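Local coordinates for K5 lyase (Enterobacteria phage k1-5, PDB 2X3H), which is a lyase that probably cleaves the K5 capsular polysaccharide, a glycosaminoglycan, and has the trimeric build of a viral tail spike, at residues N396-S401 with L425-G430; S417-A422 with G430-R435; R439-S444 with L459-V464; S473-L478 with S485-L490. One frame throughout, in Å; residues are numbered along the deposited sequence.

Interaction 1. Residues N396-S401 with L425-G430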
loop_
_atom_site.group_PDB
_atom_site.type_symbol
_atom_site.label_atom_id
_atom_site.label_comp_id
_atom_site.label_asym_id
_atom_site.label_seq_id
_atom_site.Cartn_x
_atom_site.Cartn_y
_atom_site.Cartn_z
ATOM N N ASN A 396 -7.949 -6.971 23.713
ATOM C CA ASN A 396 -6.933 -6.356 24.584
ATOM C C ASN A 396 -5.691 -7.238 24.769
ATOM O O ASN A 396 -4.693 -6.794 25.343
ATOM C CB ASN A 396 -7.518 -6.049 25.967
ATOM C CG ASN A 396 -8.643 -5.027 25.926
ATOM O OD1 ASN A 396 -8.614 -4.083 25.151
ATOM N ND2 ASN A 396 -9.636 -5.216 26.779
ATOM N N ASP A 397 -5.750 -8.472 24.272
ATOM C CA ASP A 397 -4.699 -9.469 24.502
ATOM C C ASP A 397 -4.929 -10.591 23.501
ATOM O O ASP A 397 -6.007 -11.181 23.472
ATOM C CB ASP A 397 -4.846 -9.990 25.945
ATOM C CG ASP A 397 -3.806 -11.044 26.344
ATOM O OD1 ASP A 397 -3.075 -11.594 25.495
ATOM O OD2 ASP A 397 -3.757 -11.360 27.565
ATOM N N LEU A 398 -3.943 -10.879 22.656
ATOM C CA LEU A 398 -4.150 -11.899 21.633
ATOM C C LEU A 398 -4.103 -13.314 22.192
ATOM O O LEU A 398 -4.338 -14.263 21.458
ATOM C CB LEU A 398 -3.151 -11.750 20.484
ATOM C CG LEU A 398 -3.276 -10.521 19.574
ATOM C CD1 LEU A 398 -2.521 -10.761 18.309
ATOM C CD2 LEU A 398 -4.716 -10.154 19.256
ATOM N N LEU A 399 -3.827 -13.444 23.491
ATOM C CA LEU A 399 -3.661 -14.756 24.114
ATOM C C LEU A 399 -4.755 -15.104 25.119
ATOM O O LEU A 399 -4.800 -16.226 25.624
ATOM C CB LEU A 399 -2.276 -14.874 24.759
ATOM C CG LEU A 399 -1.099 -14.787 23.779
ATOM C CD1 LEU A 399 0.215 -14.855 24.560
ATOM C CD2 LEU A 399 -1.180 -15.897 22.735
ATOM N N SER A 400 -5.657 -14.162 25.383
ATOM C CA SER A 400 -6.690 -14.399 26.392
ATOM C C SER A 400 -7.674 -15.458 25.911
ATOM O O SER A 400 -8.144 -16.278 26.711
ATOM C CB SER A 400 -7.410 -13.105 26.786
ATOM O OG SER A 400 -7.977 -12.471 25.663
ATOM N N SER A 401 -7.961 -15.455 24.611
ATOM C CA SER A 401 -8.741 -16.530 23.981
ATOM C C SER A 401 -7.802 -17.499 23.283
ATOM O O SER A 401 -6.977 -17.076 22.479
ATOM C CB SER A 401 -9.716 -15.960 22.953
ATOM O OG SER A 401 -10.332 -17.000 22.198
ATOM N N LEU A 425 -1.131 -3.317 21.290
ATOM C CA LEU A 425 -1.234 -3.998 22.582
ATOM C C LEU A 425 0.125 -4.162 23.252
ATOM O O LEU A 425 0.223 -4.777 24.322
ATOM C CB LEU A 425 -1.827 -5.397 22.376
ATOM C CG LEU A 425 -3.230 -5.439 21.748
ATOM C CD1 LEU A 425 -3.745 -6.879 21.645
ATOM C CD2 LEU A 425 -4.235 -4.547 22.520
ATOM N N GLY A 426 1.180 -3.709 22.583
ATOM C CA GLY A 426 2.529 -3.908 23.101
ATOM C C GLY A 426 2.920 -5.375 23.187
ATOM O O GLY A 426 3.755 -5.738 24.012
ATOM N N GLN A 427 2.349 -6.215 22.312
ATOM C CA GLN A 427 2.430 -7.673 22.474
ATOM C C GLN A 427 3.206 -8.319 21.339
ATOM O O GLN A 427 2.832 -8.178 20.176
ATOM C CB GLN A 427 1.022 -8.270 22.529
ATOM C CG GLN A 427 0.986 -9.736 22.849
ATOM C CD GLN A 427 -0.395 -10.183 23.264
ATOM O OE1 GLN A 427 -1.400 -9.598 22.846
ATOM N NE2 GLN A 427 -0.457 -11.221 24.092
ATOM N N TYR A 428 4.275 -9.035 21.696
ATOM C CA TYR A 428 5.188 -9.649 20.724
ATOM C C TYR A 428 5.294 -11.137 21.024
ATOM O O TYR A 428 5.791 -11.524 22.093
ATOM C CB TYR A 428 6.559 -8.940 20.779
ATOM C CG TYR A 428 6.397 -7.457 20.534
ATOM C CD1 TYR A 428 6.287 -6.953 19.241
ATOM C CD2 TYR A 428 6.292 -6.565 21.603
ATOM C CE1 TYR A 428 6.091 -5.601 19.009
ATOM C CE2 TYR A 428 6.099 -5.200 21.382
ATOM C CZ TYR A 428 5.998 -4.723 20.089
ATOM O OH TYR A 428 5.812 -3.366 19.836
ATOM N N ILE A 429 4.776 -11.968 20.113
ATOM C CA ILE A 429 4.653 -13.409 20.365
ATOM C C ILE A 429 5.501 -14.206 19.387
ATOM O O ILE A 429 5.104 -14.438 18.241
ATOM C CB ILE A 429 3.172 -13.904 20.311
ATOM C CG1 ILE A 429 2.271 -12.974 21.136
ATOM C CG2 ILE A 429 3.074 -15.341 20.818
ATOM C CD1 ILE A 429 0.784 -13.112 20.821
ATOM N N GLY A 430 6.671 -14.632 19.858
ATOM C CA GLY A 430 7.586 -15.426 19.033
ATOM C C GLY A 430 8.710 -14.627 18.399
ATOM O O GLY A 430 8.562 -13.433 18.103
#
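Both ends of the Gln427 amide are engaged by the loop 396-401. Its OE1 accepts the backbone N of Leu398 at 2.9 Å in a nearly straight bond (N-H...O 177°), while NE2 gives a hydrogen to Asp397 OD1 at 3.0 Å. The carboxylate and amide planes are 54° apart, and NE2 meets OD1 from above the carboxylate plane. From the opposite face the backbone N of Leu399 reaches the same oxygen at 2.8 Å, which makes an Asx turn; the loop here also forms a type I turn from Asp397 to Ser400. With CG anti to the backbone N (chi1 -173°) and the chain extended, Gln427 spans the gap to reach these partners. Apolar groups flank the amide. Leu399 CG lies 3.6 Å from Gln427 NE2, and the leucine meets Ile429 tip to tip, its CG 3.9 Å from Ile429 CD1. On the other flank Leu425 CD2 rests 3.6 Å from Asn396 O, and its CD1 is 4.2 Å from CD2 of Leu398. The second subunit adds Arg435 in a salt bridge to Asp397 OD2 and Glu437 as a further acceptor for Gln427 NE2. Strand 427-429 lies between the antiparallel strand 419-422, on whose Val420 and Ala422 Leu398 packs, and a parallel strand of the second subunit.

Interaction 2. Residues S417-A422 with G430-R435; sequences SNVVHA and GSMSGR
The His421 imidazole meets Gly430 through a water at its edge: the water lies in the ring plane, 2.7 Å from NE2, and donates to Gly430 O at 2.6 Å. The carbonyl oxygen itself also sits near the ring plane but is 4.2 Å from NE2, too far for a direct link, and the water closes the gap. Phe386 and Tyr428 both make edge-to-face contacts with the same ring. Beyond the imidazole, hydrocarbon groups pack on backbone carbonyls and on each other. Val419 lays both methyls against one face of the peptide that follows Gly430: its CG1, anti to the backbone N (chi1 172°), comes within 3.4 Å of Gly430 O, while CG2 also lies 3.8 Å from CG of Met432. The extended methionine chain passes obliquely across the valine and along the backbone just ahead of strand 419-422, its CG 3.4 Å and its CE 3.6 Å from Ser417 O. Ser417 OG donates to Asn418 O. After Gly430 the backbone enters a type I turn, Ser431 to Gly434. Ser431 OG accepts from Ser433 N and donates to Arg435 O at 2.7 Å, Ser433 OG accepts from Arg435 N, and Met432 packs on Leu425 of the third subunit. Strand 419-422 pairs in parallel with 386-389, continuing the ladder of the long right-handed beta-helix expected of a tail spike; two successive ST turns, at Ser431 and Ser433, then carry the chain toward the intertwined C-terminal part of the trimer.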
loop_
_atom_site.group_PDB
_atom_site.type_symbol
_atom_site.label_atom_id
_atom_site.label_comp_id
_atom_site.label_asym_id
_atom_site.label_seq_id
_atom_site.Cartn_x
_atom_site.Cartn_y
_atom_site.Cartn_z
ATOM N N SER A 417 9.981 -21.068 13.537
ATOM C CA SER A 417 8.853 -20.458 14.242
ATOM C C SER A 417 7.955 -19.582 13.358
ATOM O O SER A 417 8.441 -18.818 12.527
ATOM C CB SER A 417 9.367 -19.608 15.407
ATOM O OG SER A 417 8.311 -19.295 16.300
ATOM N N ASN A 418 6.643 -19.666 13.590
ATOM C CA ASN A 418 5.742 -18.602 13.146
ATOM C C ASN A 418 5.786 -17.497 14.209
ATOM O O ASN A 418 6.237 -17.740 15.330
ATOM C CB ASN A 418 4.312 -19.141 12.940
ATOM C CG ASN A 418 4.210 -20.111 11.771
ATOM O OD1 ASN A 418 4.793 -19.873 10.710
ATOM N ND2 ASN A 418 3.464 -21.209 11.956
ATOM N N VAL A 419 5.326 -16.293 13.875
ATOM C CA VAL A 419 5.440 -15.151 14.784
ATOM C C VAL A 419 4.203 -14.275 14.616
ATOM O O VAL A 419 3.733 -14.063 13.493
ATOM C CB VAL A 419 6.697 -14.309 14.473
ATOM C CG1 VAL A 419 6.713 -13.008 15.306
ATOM C CG2 VAL A 419 7.970 -15.141 14.686
ATOM N N VAL A 420 3.675 -13.778 15.733
ATOM C CA VAL A 420 2.576 -12.800 15.698
ATOM C C VAL A 420 2.912 -11.584 16.565
ATOM O O VAL A 420 3.270 -11.754 17.731
ATOM C CB VAL A 420 1.261 -13.419 16.208
ATOM C CG1 VAL A 420 0.117 -12.395 16.160
ATOM C CG2 VAL A 420 0.917 -14.666 15.388
ATOM N N HIS A 421 2.814 -10.385 15.987
ATOM C CA HIS A 421 2.924 -9.124 16.760
ATOM C C HIS A 421 1.602 -8.375 16.755
ATOM O O HIS A 421 0.890 -8.389 15.755
ATOM C CB HIS A 421 3.956 -8.195 16.119
ATOM C CG HIS A 421 5.372 -8.654 16.257
ATOM N ND1 HIS A 421 6.435 -7.834 15.949
ATOM C CD2 HIS A 421 5.905 -9.823 16.683
ATOM C CE1 HIS A 421 7.565 -8.488 16.160
ATOM N NE2 HIS A 421 7.272 -9.692 16.612
ATOM N N ALA A 422 1.304 -7.691 17.861
ATOM C CA ALA A 422 0.166 -6.749 17.936
ATOM C C ALA A 422 0.664 -5.479 18.626
ATOM O O ALA A 422 0.506 -5.323 19.850
ATOM C CB ALA A 422 -0.974 -7.353 18.715
ATOM N N GLY A 430 6.671 -14.632 19.858
ATOM C CA GLY A 430 7.586 -15.426 19.033
ATOM C C GLY A 430 8.710 -14.627 18.399
ATOM O O GLY A 430 8.562 -13.433 18.103
ATOM N N SER A 431 9.856 -15.280 18.209
ATOM C CA SER A 431 10.936 -14.697 17.414
ATOM C C SER A 431 11.669 -15.797 16.667
ATOM O O SER A 431 12.021 -16.812 17.266
ATOM C CB SER A 431 11.955 -13.971 18.308
ATOM O OG SER A 431 13.115 -13.672 17.532
ATOM N N MET A 432 11.914 -15.591 15.376
ATOM C CA MET A 432 12.586 -16.596 14.557
ATOM C C MET A 432 14.089 -16.682 14.833
ATOM O O MET A 432 14.759 -17.581 14.319
ATOM C CB MET A 432 12.344 -16.361 13.064
ATOM C CG MET A 432 10.882 -16.434 12.673
ATOM S SD MET A 432 10.641 -16.039 10.920
ATOM C CE MET A 432 8.897 -15.594 10.973
ATOM N N SER A 433 14.618 -15.741 15.616
ATOM C CA SER A 433 16.025 -15.785 16.036
ATOM C C SER A 433 16.194 -16.421 17.403
ATOM O O SER A 433 17.324 -16.619 17.855
ATOM C CB SER A 433 16.617 -14.372 16.102
ATOM O OG SER A 433 16.050 -13.652 17.188
ATOM N N GLY A 434 15.074 -16.687 18.074
ATOM C CA GLY A 434 15.073 -17.208 19.433
ATOM C C GLY A 434 15.360 -16.152 20.492
ATOM O O GLY A 434 15.578 -16.491 21.663
ATOM N N ARG A 435 15.363 -14.877 20.093
ATOM C CA ARG A 435 15.635 -13.792 21.047
ATOM C C ARG A 435 15.035 -12.465 20.575
ATOM O O ARG A 435 14.593 -12.343 19.423
ATOM C CB ARG A 435 17.145 -13.622 21.295
ATOM C CG ARG A 435 17.952 -13.211 20.067
ATOM C CD ARG A 435 19.417 -13.148 20.458
ATOM N NE ARG A 435 20.266 -12.690 19.363
ATOM C CZ ARG A 435 20.955 -13.500 18.571
ATOM N NH1 ARG A 435 20.900 -14.815 18.748
ATOM N NH2 ARG A 435 21.711 -12.996 17.604
HETATM O O HOH W 1 9.465 -11.240 16.980
#

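Interaction 3. Residues R439-S444 with L459-V464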
loop_
_atom_site.group_PDB
_atom_site.type_symbol
_atom_site.label_atom_id
_atom_site.label_comp_id
_atom_site.label_asym_id
_atom_site.label_seq_id
_atom_site.Cartn_x
_atom_site.Cartn_y
_atom_site.Cartn_z
ATOM N N ARG A 439 20.069 -2.684 19.955
ATOM C CA ARG A 439 21.333 -1.967 20.130
ATOM C C ARG A 439 21.180 -0.529 19.670
ATOM O O ARG A 439 20.489 -0.248 18.693
ATOM C CB ARG A 439 22.496 -2.670 19.434
ATOM C CG ARG A 439 22.414 -2.695 17.943
ATOM C CD ARG A 439 23.529 -3.579 17.399
ATOM N NE ARG A 439 23.242 -4.955 17.759
ATOM C CZ ARG A 439 24.146 -5.923 17.877
ATOM N NH1 ARG A 439 25.431 -5.686 17.650
ATOM N NH2 ARG A 439 23.744 -7.140 18.214
ATOM N N ILE A 440 21.811 0.392 20.392
ATOM C CA ILE A 440 21.685 1.795 20.057
ATOM C C ILE A 440 22.432 2.136 18.759
ATOM O O ILE A 440 22.044 3.046 18.026
ATOM C CB ILE A 440 22.182 2.685 21.216
ATOM C CG1 ILE A 440 21.449 2.311 22.509
ATOM C CG2 ILE A 440 21.985 4.160 20.873
ATOM C CD1 ILE A 440 19.929 2.292 22.364
ATOM N N LYS A 441 23.484 1.372 18.476
ATOM C CA LYS A 441 24.341 1.590 17.304
ATOM C C LYS A 441 25.008 0.278 16.919
ATOM O O LYS A 441 24.987 -0.689 17.677
ATOM C CB LYS A 441 25.421 2.633 17.603
ATOM C CG LYS A 441 26.330 2.259 18.758
ATOM C CD LYS A 441 27.334 3.370 18.981
ATOM C CE LYS A 441 28.695 2.812 19.182
ATOM N NZ LYS A 441 29.163 2.122 17.948
ATOM N N SER A 442 25.611 0.244 15.736
ATOM C CA SER A 442 26.420 -0.906 15.369
ATOM C C SER A 442 27.509 -1.109 16.415
ATOM O O SER A 442 28.119 -0.149 16.886
ATOM C CB SER A 442 27.048 -0.704 13.994
ATOM O OG SER A 442 26.062 -0.829 12.996
ATOM N N MET A 443 27.735 -2.357 16.798
ATOM C CA MET A 443 28.752 -2.626 17.791
ATOM C C MET A 443 29.183 -4.064 17.713
ATOM O O MET A 443 28.482 -4.904 17.150
ATOM C CB MET A 443 28.241 -2.291 19.192
ATOM C CG MET A 443 26.941 -2.954 19.549
ATOM S SD MET A 443 26.384 -2.439 21.174
ATOM C CE MET A 443 27.785 -2.944 22.189
ATOM N N SER A 444 30.354 -4.338 18.272
ATOM C CA SER A 444 30.793 -5.704 18.411
ATOM C C SER A 444 30.569 -6.118 19.857
ATOM O O SER A 444 30.554 -5.273 20.762
ATOM C CB SER A 444 32.270 -5.827 18.060
ATOM O OG SER A 444 32.553 -5.132 16.861
ATOM N N LEU A 459 21.676 -3.471 24.383
ATOM C CA LEU A 459 23.112 -3.307 24.153
ATOM C C LEU A 459 23.497 -1.873 23.839
ATOM O O LEU A 459 22.727 -1.100 23.228
ATOM C CB LEU A 459 23.541 -4.183 22.974
ATOM C CG LEU A 459 23.108 -5.645 23.080
ATOM C CD1 LEU A 459 23.339 -6.382 21.775
ATOM C CD2 LEU A 459 23.789 -6.348 24.242
ATOM N N GLY A 460 24.715 -1.535 24.231
ATOM C CA GLY A 460 25.303 -0.238 23.887
ATOM C C GLY A 460 26.777 -0.170 24.252
ATOM O O GLY A 460 27.297 -1.053 24.917
ATOM N N ASP A 461 27.439 0.880 23.767
ATOM C CA ASP A 461 28.828 1.205 24.111
ATOM C C ASP A 461 28.809 2.111 25.346
ATOM O O ASP A 461 27.759 2.644 25.725
ATOM C CB ASP A 461 29.480 2.029 22.987
ATOM C CG ASP A 461 29.845 1.229 21.745
ATOM O OD1 ASP A 461 29.939 -0.015 21.768
ATOM O OD2 ASP A 461 30.098 1.895 20.720
ATOM N N GLY A 462 29.967 2.285 25.984
ATOM C CA GLY A 462 30.111 3.254 27.098
ATOM C C GLY A 462 29.253 2.882 28.297
ATOM O O GLY A 462 29.092 1.692 28.616
ATOM N N ALA A 463 28.656 3.883 28.937
ATOM C CA ALA A 463 27.669 3.602 29.998
ATOM C C ALA A 463 26.309 3.162 29.417
ATOM O O ALA A 463 25.736 3.868 28.558
ATOM C CB ALA A 463 27.475 4.849 30.835
ATOM N N VAL A 464 25.782 2.044 29.903
ATOM C CA VAL A 464 24.473 1.559 29.472
ATOM C C VAL A 464 23.616 1.314 30.705
ATOM O O VAL A 464 23.980 0.517 31.564
ATOM C CB VAL A 464 24.585 0.252 28.644
ATOM C CG1 VAL A 464 23.196 -0.256 28.263
ATOM C CG2 VAL A 464 25.444 0.484 27.392
#
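Arg439 and Leu459 form a parallel bridge, with both side chains on the same face of the sheet. The arginine CB lies 4.0 Å from Leu459 CB, and farther out Leu459 CD1 covers one face of the guanidinium, 3.7 Å from NH2. That nitrogen also makes a salt bridge with Glu437. Next along the chain, Ile440 N gives a weak hydrogen bond to Leu459 O at 3.3 Å. Lys441 bends at chi3 and chi4, bringing NZ to Ser442 O at 2.7 Å, nearly along the C=O axis. An ion pair with Asp461 OD2 is also modelled, but that oxygen crowds the lysine and its position is doubtful. Met443 folds back over the chain just after strand 456-459: chi1 of 53° sets CG between the backbone N and the carbonyl carbon, and a bend at chi3 lays the thioether over Gly460, with SD 3.8 Å from Leu459 CB and CE 3.4 Å from Gly460 O. The parallel pairing runs on into both neighbouring subunits, Arg439 bridging to the third and Leu459 to the second. Sheets that run on from chain to chain in this way are characteristic of the interwound trimeric domains of phage tail spikes.

Interaction 4. Residues S473-L478 with S485-L490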
loop_
_atom_site.group_PDB
_atom_site.type_symbol
_atom_site.label_atom_id
_atom_site.label_comp_id
_atom_site.label_asym_id
_atom_site.label_seq_id
_atom_site.Cartn_x
_atom_site.Cartn_y
_atom_site.Cartn_z
ATOM N N SER A 473 6.510 2.686 43.068
ATOM C CA SER A 473 7.438 1.587 43.378
ATOM C C SER A 473 7.945 0.977 42.072
ATOM O O SER A 473 7.242 1.019 41.058
ATOM C CB SER A 473 6.793 0.541 44.286
ATOM O OG SER A 473 5.733 -0.139 43.630
ATOM N N SER A 474 9.164 0.445 42.082
ATOM C CA SER A 474 9.775 -0.074 40.853
ATOM C C SER A 474 10.564 -1.335 41.154
ATOM O O SER A 474 11.255 -1.400 42.157
ATOM C CB SER A 474 10.710 0.980 40.266
ATOM O OG SER A 474 9.999 2.203 40.151
ATOM N N GLN A 475 10.486 -2.335 40.283
ATOM C CA GLN A 475 11.232 -3.563 40.560
ATOM C C GLN A 475 11.526 -4.383 39.314
ATOM O O GLN A 475 10.899 -4.194 38.257
ATOM C CB GLN A 475 10.451 -4.434 41.554
ATOM C CG GLN A 475 9.146 -4.994 40.960
ATOM C CD GLN A 475 8.372 -5.868 41.948
ATOM O OE1 GLN A 475 8.525 -5.744 43.175
ATOM N NE2 GLN A 475 7.531 -6.744 41.421
ATOM N N VAL A 476 12.504 -5.284 39.463
ATOM C CA VAL A 476 12.675 -6.432 38.575
ATOM C C VAL A 476 12.170 -7.666 39.316
ATOM O O VAL A 476 12.565 -7.906 40.471
ATOM C CB VAL A 476 14.148 -6.627 38.173
ATOM C CG1 VAL A 476 14.311 -7.897 37.300
ATOM C CG2 VAL A 476 14.621 -5.396 37.402
ATOM N N ARG A 477 11.239 -8.394 38.694
ATOM C CA ARG A 477 10.750 -9.663 39.253
ATOM C C ARG A 477 11.317 -10.820 38.455
ATOM O O ARG A 477 11.010 -10.966 37.275
ATOM C CB ARG A 477 9.218 -9.736 39.203
ATOM C CG ARG A 477 8.675 -11.033 39.813
ATOM C CD ARG A 477 7.330 -11.422 39.195
ATOM N NE ARG A 477 6.325 -10.387 39.411
ATOM C CZ ARG A 477 5.489 -10.380 40.438
ATOM N NH1 ARG A 477 5.548 -11.356 41.341
ATOM N NH2 ARG A 477 4.593 -9.407 40.562
ATOM N N LEU A 478 12.168 -11.620 39.090
ATOM C CA LEU A 478 12.660 -12.841 38.478
ATOM C C LEU A 478 11.708 -13.962 38.884
ATOM O O LEU A 478 11.363 -14.080 40.065
ATOM C CB LEU A 478 14.060 -13.134 38.999
ATOM C CG LEU A 478 15.132 -12.061 38.725
ATOM C CD1 LEU A 478 16.443 -12.456 39.401
ATOM C CD2 LEU A 478 15.327 -11.823 37.226
ATOM N N SER A 485 8.963 -16.616 42.798
ATOM C CA SER A 485 9.137 -15.213 42.422
ATOM C C SER A 485 10.071 -14.547 43.438
ATOM O O SER A 485 9.894 -14.727 44.657
ATOM C CB SER A 485 7.781 -14.496 42.452
ATOM O OG SER A 485 7.900 -13.130 42.055
ATOM N N ARG A 486 11.059 -13.790 42.952
ATOM C CA ARG A 486 11.951 -13.036 43.835
ATOM C C ARG A 486 12.178 -11.680 43.203
ATOM O O ARG A 486 12.364 -11.607 41.991
ATOM C CB ARG A 486 13.309 -13.738 43.981
ATOM C CG ARG A 486 13.267 -15.101 44.675
ATOM C CD ARG A 486 12.930 -14.991 46.166
ATOM N NE ARG A 486 13.010 -16.307 46.818
ATOM C CZ ARG A 486 11.983 -17.147 46.923
ATOM N NH1 ARG A 486 10.794 -16.800 46.432
ATOM N NH2 ARG A 486 12.133 -18.321 47.542
ATOM N N THR A 487 12.182 -10.618 44.006
ATOM C CA THR A 487 12.300 -9.271 43.438
ATOM C C THR A 487 13.525 -8.491 43.916
ATOM O O THR A 487 14.015 -8.701 45.033
ATOM C CB THR A 487 11.044 -8.426 43.710
ATOM O OG1 THR A 487 10.708 -8.455 45.104
ATOM C CG2 THR A 487 9.855 -8.942 42.893
ATOM N N VAL A 488 14.019 -7.612 43.041
ATOM C CA VAL A 488 14.913 -6.532 43.430
ATOM C C VAL A 488 14.048 -5.286 43.232
ATOM O O VAL A 488 13.687 -4.944 42.098
ATOM C CB VAL A 488 16.188 -6.488 42.556
ATOM C CG1 VAL A 488 17.013 -5.254 42.901
ATOM C CG2 VAL A 488 17.013 -7.735 42.790
ATOM N N SER A 489 13.660 -4.660 44.339
ATOM C CA SER A 489 12.671 -3.591 44.281
ATOM C C SER A 489 13.147 -2.309 44.942
ATOM O O SER A 489 14.064 -2.328 45.764
ATOM C CB SER A 489 11.358 -4.035 44.929
ATOM O OG SER A 489 11.511 -4.216 46.331
ATOM N N LEU A 490 12.513 -1.204 44.551
ATOM C CA LEU A 490 12.658 0.084 45.220
ATOM C C LEU A 490 11.314 0.354 45.903
ATOM O O LEU A 490 10.324 0.728 45.261
ATOM C CB LEU A 490 13.008 1.176 44.190
ATOM C CG LEU A 490 13.103 2.609 44.709
ATOM C CD1 LEU A 490 14.024 2.697 45.948
ATOM C CD2 LEU A 490 13.542 3.572 43.600
HETATM O O HOH W 2 7.816 -6.641 45.494
#
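Gln475 lies across Thr487 on one face of this antiparallel pair. Its CB starts 3.5 Å from Ser489 CB, its cross-strand partner in a non-hydrogen-bonded pair. A first torsion of 67° puts CG between the backbone N and the carbonyl carbon, and the extended chain then carries the amide obliquely over the threonine, where CD, OE1 and NE2 all stand about equally far from the CG2 methyl (3.5 Å from OE1). At the tip, OE1 accepts from a water at 2.6 Å that also makes a weak link to Thr487 OG1, while NE2 donates to Ser465 OG of the third subunit. Arg477, on the same face, runs alongside Thr487, its CB 3.8 Å from CG2. A bend at chi3 brings its NH1 to Ser485 OG at 3.0 Å, the hydroxyl oxygen lying 19° out of the guanidinium plane, and NH2 forms a salt bridge with Asp454 of the second subunit; the guanidinium is thus tied both within the hairpin and across the interface. The other face carries Ser474, Val476, Leu478, Arg486, Val488 and Leu490, and Val488 packs on its own counterpart in the second subunit. Between the strands, Leu490 N gives Ser474 O its bond at 2.7 Å, and paired bonds join Val476 with Val488 and Leu478 with Arg486. The strands run 165° apart, a regular beta hairpin whose outer strand, 473-480, pairs in parallel with a strand of the third subunit, building the intersubunit beta structure of the C-terminal part of the trimer.

Interactions 1 and 2 belong together: they share Gly430, their centres lie about 12 Å apart, and strands 419-422 and 427-429 are neighbours in one ladder at the end of the beta-helix. Interaction 2 is the buried one and mostly van der Waals packing, with a water completing it, whereas interaction 1 is partly buried and built round a polar amide. Interactions 3 and 4, farther from the chain's centre, are partly buried. Interaction 3 has one beta bridge and otherwise loop side chains; interaction 4 has a full antiparallel ladder. Interaction 3's second segment leads into strand 463-471, directly followed by strand 473-480 of interaction 4, yet the two do not touch. All four contacts border neighbouring subunits.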